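Local coordinates for extracellular solute-binding protein, family 7 (Colwellia psychrerythraea, PDB 4PET) that probably captures pyruvate, bound together with a calcium ion, in the periplasm for uptake by a TRAP transporter, at residues 152-157 / 230-235. Numbering follows the deposited sequence.
With CA (calcium ion), chain E; PYR (pyruvic acid), chain D.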
ATOM      1  N   ASN A 152       3.082  -2.512 -10.104  1.00 16.69           N
ATOM      2  CA  ASN A 152       3.312  -2.116 -11.487  1.00 16.57           C
ATOM      3  C   ASN A 152       3.727  -3.355 -12.294  1.00 19.03           C
ATOM      4  O   ASN A 152       4.577  -4.147 -11.855  1.00 22.94           O
ATOM      5  CB  ASN A 152       4.456  -1.082 -11.515  1.00 19.92           C
ATOM      6  CG  ASN A 152       4.204   0.031 -12.502  1.00 25.32           C
ATOM      7  OD1 ASN A 152       4.005  -0.216 -13.684  1.00 19.31           O
ATOM      8  ND2 ASN A 152       4.173   1.268 -12.009  1.00 24.40           N
ATOM      9  N   GLN A 153       3.129  -3.565 -13.457  1.00 18.48           N
ATOM     10  CA  GLN A 153       3.381  -4.820 -14.174  1.00 18.90           C
ATOM     11  C   GLN A 153       4.405  -4.636 -15.281  1.00 23.04           C
ATOM     12  O   GLN A 153       4.581  -3.531 -15.796  1.00 22.10           O
ATOM     13  CB  GLN A 153       2.069  -5.386 -14.745  1.00 18.66           C
ATOM     14  CG  GLN A 153       1.051  -5.704 -13.666  1.00 14.92           C
ATOM     15  CD  GLN A 153      -0.130  -6.473 -14.152  1.00 23.25           C
ATOM     16  OE1 GLN A 153      -0.330  -6.626 -15.373  1.00 16.99           O
ATOM     17  NE2 GLN A 153      -0.898  -7.028 -13.213  1.00 21.59           N
HETATM   18  N   MSE A 154       5.078  -5.731 -15.648  1.00 23.54           N
HETATM   19  CA  MSE A 154       6.056  -5.707 -16.725  1.00 20.64           C
HETATM   20  C   MSE A 154       5.318  -5.660 -18.064  1.00 19.75           C
HETATM   21  O   MSE A 154       4.138  -6.033 -18.140  1.00 22.46           O
HETATM   22  CB  MSE A 154       6.998  -6.936 -16.631  1.00 24.98           C
HETATM   23  CG  MSE A 154       7.838  -6.956 -15.346  1.00 23.29           C
HETATM   24 SE   MSE A 154       9.216  -5.617 -15.429  0.86 21.32          SE
HETATM   25  CE  MSE A 154      10.245  -6.441 -16.853  1.00 31.31           C
ATOM     26  N   GLY A 155       5.998  -5.168 -19.103  1.00 18.69           N
ATOM     27  CA  GLY A 155       5.433  -5.010 -20.434  1.00 26.04           C
ATOM     28  C   GLY A 155       5.119  -6.332 -21.124  1.00 32.09           C
ATOM     29  O   GLY A 155       4.277  -6.388 -22.044  1.00 23.28           O
ATOM     30  N   GLY A 156       5.816  -7.389 -20.699  1.00 20.34           N
ATOM     31  CA  GLY A 156       5.535  -8.718 -21.209  1.00 23.57           C
ATOM     32  C   GLY A 156       6.695  -9.426 -21.854  1.00 25.81           C
ATOM     33  O   GLY A 156       7.843  -8.964 -21.851  1.00 22.15           O
ATOM     34  N   TRP A 157       6.355 -10.579 -22.414  1.00 19.34           N
ATOM     35  CA  TRP A 157       7.280 -11.510 -22.979  1.00 26.88           C
ATOM     36  C   TRP A 157       7.112 -11.595 -24.509  1.00 26.34           C
ATOM     37  O   TRP A 157       6.025 -11.833 -25.022  1.00 28.88           O
ATOM     38  CB  TRP A 157       7.016 -12.855 -22.348  1.00 22.97           C
ATOM     39  CG  TRP A 157       7.227 -12.893 -20.888  1.00 22.90           C
ATOM     40  CD1 TRP A 157       6.283 -12.686 -19.918  1.00 21.14           C
ATOM     41  CD2 TRP A 157       8.458 -13.173 -20.200  1.00 24.80           C
ATOM     42  NE1 TRP A 157       6.863 -12.816 -18.662  1.00 24.51           N
ATOM     43  CE2 TRP A 157       8.191 -13.125 -18.815  1.00 24.97           C
ATOM     44  CE3 TRP A 157       9.750 -13.486 -20.620  1.00 22.75           C
ATOM     45  CZ2 TRP A 157       9.182 -13.359 -17.848  1.00 19.88           C
ATOM     46  CZ3 TRP A 157      10.728 -13.715 -19.661  1.00 24.91           C
ATOM     47  CH2 TRP A 157      10.437 -13.652 -18.303  1.00 27.02           C
ATOM     48  N   TYR A 230      12.016  -9.553 -22.274  1.00 24.87           N
ATOM     49  CA  TYR A 230      11.147  -9.229 -21.163  1.00 23.58           C
ATOM     50  C   TYR A 230      11.091  -7.704 -21.059  1.00 33.51           C
ATOM     51  O   TYR A 230      12.080  -7.055 -20.713  1.00 26.85           O
ATOM     52  CB  TYR A 230      11.715  -9.853 -19.898  1.00 27.10           C
ATOM     53  CG  TYR A 230      10.748  -9.984 -18.731  1.00 28.05           C
ATOM     54  CD1 TYR A 230       9.381  -9.802 -18.889  1.00 28.77           C
ATOM     55  CD2 TYR A 230      11.224 -10.287 -17.464  1.00 22.06           C
ATOM     56  CE1 TYR A 230       8.517  -9.958 -17.831  1.00 18.16           C
ATOM     57  CE2 TYR A 230      10.378 -10.446 -16.397  1.00 21.69           C
ATOM     58  CZ  TYR A 230       9.030 -10.264 -16.575  1.00 21.96           C
ATOM     59  OH  TYR A 230       8.199 -10.413 -15.494  1.00 22.70           O
ATOM     60  N   TYR A 231       9.937  -7.137 -21.374  1.00 19.03           N
ATOM     61  CA  TYR A 231       9.811  -5.709 -21.545  1.00 25.94           C
ATOM     62  C   TYR A 231       9.339  -5.053 -20.277  1.00 26.01           C
ATOM     63  O   TYR A 231       8.561  -5.644 -19.502  1.00 20.86           O
ATOM     64  CB  TYR A 231       8.843  -5.388 -22.710  1.00 22.45           C
ATOM     65  CG  TYR A 231       9.561  -5.360 -24.038  1.00 21.63           C
ATOM     66  CD1 TYR A 231       9.871  -6.543 -24.705  1.00 23.89           C
ATOM     67  CD2 TYR A 231       9.978  -4.157 -24.605  1.00 24.66           C
ATOM     68  CE1 TYR A 231      10.551  -6.529 -25.893  1.00 23.40           C
ATOM     69  CE2 TYR A 231      10.669  -4.140 -25.804  1.00 22.49           C
ATOM     70  CZ  TYR A 231      10.955  -5.333 -26.436  1.00 22.32           C
ATOM     71  OH  TYR A 231      11.645  -5.361 -27.630  1.00 28.39           O
ATOM     72  N   THR A 232       9.814  -3.835 -20.053  1.00 21.64           N
ATOM     73  CA  THR A 232       9.322  -3.036 -18.930  1.00 23.74           C
ATOM     74  C   THR A 232       7.920  -2.444 -19.242  1.00 24.38           C
ATOM     75  O   THR A 232       7.527  -2.377 -20.405  1.00 25.29           O
ATOM     76  CB  THR A 232      10.308  -1.913 -18.593  1.00 29.21           C
ATOM     77  OG1 THR A 232      10.441  -1.050 -19.724  1.00 27.74           O
ATOM     78  CG2 THR A 232      11.701  -2.486 -18.204  1.00 25.81           C
ATOM     79  N   GLY A 233       7.219  -1.983 -18.202  1.00 22.83           N
ATOM     80  CA  GLY A 233       5.804  -1.609 -18.259  1.00 25.06           C
ATOM     81  C   GLY A 233       5.417  -0.156 -18.578  1.00 27.14           C
ATOM     82  O   GLY A 233       6.247   0.667 -18.982  1.00 21.98           O
ATOM     83  N   TRP A 234       4.125   0.141 -18.396  1.00 19.99           N
ATOM     84  CA  TRP A 234       3.463   1.350 -18.915  1.00 19.46           C
ATOM     85  C   TRP A 234       1.940   1.180 -18.885  1.00 19.06           C
ATOM     86  O   TRP A 234       1.199   2.116 -18.637  1.00 23.27           O
ATOM     87  CB  TRP A 234       3.906   1.683 -20.355  1.00 23.21           C
ATOM     88  CG  TRP A 234       3.562   0.613 -21.388  1.00 21.81           C
ATOM     89  CD1 TRP A 234       4.337  -0.446 -21.761  1.00 23.26           C
ATOM     90  CD2 TRP A 234       2.339   0.494 -22.137  1.00 23.33           C
ATOM     91  NE1 TRP A 234       3.685  -1.202 -22.725  1.00 29.00           N
ATOM     92  CE2 TRP A 234       2.451  -0.654 -22.957  1.00 21.27           C
ATOM     93  CE3 TRP A 234       1.162   1.248 -22.198  1.00 21.86           C
ATOM     94  CZ2 TRP A 234       1.436  -1.059 -23.844  1.00 23.78           C
ATOM     95  CZ3 TRP A 234       0.152   0.844 -23.101  1.00 22.26           C
ATOM     96  CH2 TRP A 234       0.305  -0.312 -23.896  1.00 24.46           C
ATOM     97  N   HIS A 235       1.496  -0.053 -19.086  1.00 21.06           N
ATOM     98  CA  HIS A 235       0.101  -0.393 -19.404  1.00 25.04           C
ATOM     99  C   HIS A 235      -0.722  -0.772 -18.175  1.00 22.27           C
ATOM    100  O   HIS A 235      -1.957  -0.594 -18.155  1.00 20.35           O
ATOM    101  CB  HIS A 235       0.104  -1.589 -20.347  1.00 17.33           C
ATOM    102  CG  HIS A 235       0.730  -2.793 -19.731  1.00 24.07           C
ATOM    103  ND1 HIS A 235       0.038  -3.958 -19.515  1.00 23.72           N
ATOM    104  CD2 HIS A 235       1.970  -2.986 -19.215  1.00 17.77           C
ATOM    105  CE1 HIS A 235       0.826  -4.827 -18.903  1.00 18.38           C
ATOM    106  NE2 HIS A 235       2.001  -4.262 -18.715  1.00 26.51           N
TER
HETATM  107 CA    CA E 403      -1.510  -8.010 -16.855  1.00 20.50          CA
HETATM  108  C   PYR D 402      -4.024  -9.993 -16.161  1.00 21.41           C
HETATM  109  O   PYR D 402      -3.314  -9.620 -17.192  1.00 18.99           O
HETATM  110  OXT PYR D 402      -5.048 -10.758 -16.409  1.00 15.36           O
HETATM  111  CA  PYR D 402      -3.638  -9.652 -14.847  1.00 32.70           C
HETATM  112  O3  PYR D 402      -2.740  -8.727 -14.623  1.00 24.97           O
HETATM  113  CB  PYR D 402      -4.198 -10.377 -13.662  1.00 31.98           C
HETATM  114  O   HOH W   1       3.010  -1.273 -16.195  1.00 19.83           O
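Y230 lies between W157 and the selenomethionine M154. The six-membered ring of W157 stacks face to face on it, centroids 3.7 Å apart and planes at 14°. Over the opposite face sits the M154 methyl, CE 3.8 Å from the Y230 ring centroid and on the ring normal; bends at chi2 and chi3 fold the flexible chain there. With an alanine in place of W157, one face of Y230 would probably lose its stacking partner, and D218, which accepts the indole N-H, its donor. At Y231 the antiparallel strands form a classic beta bulge: Y231 N donates to G156 O (2.8 Å, straight at 171°), while Y231 O takes G155 N at 2.6 Å and, weakly, G156 N. Glycine suits G155, where a side chain would strike T232 O, and G156, whose backbone twist itself demands it. A side chain at G233 would run into Q153 O, to which its CA makes a CA-H...O contact (3.4 Å). A water links W234 N to that same oxygen and to N152 OD1. H235 donates from NE2 to M154 O (2.8 Å), from above the carbonyl plane; the neighbouring Q153 binds calcium with E211, E236 and the backbone O of W212.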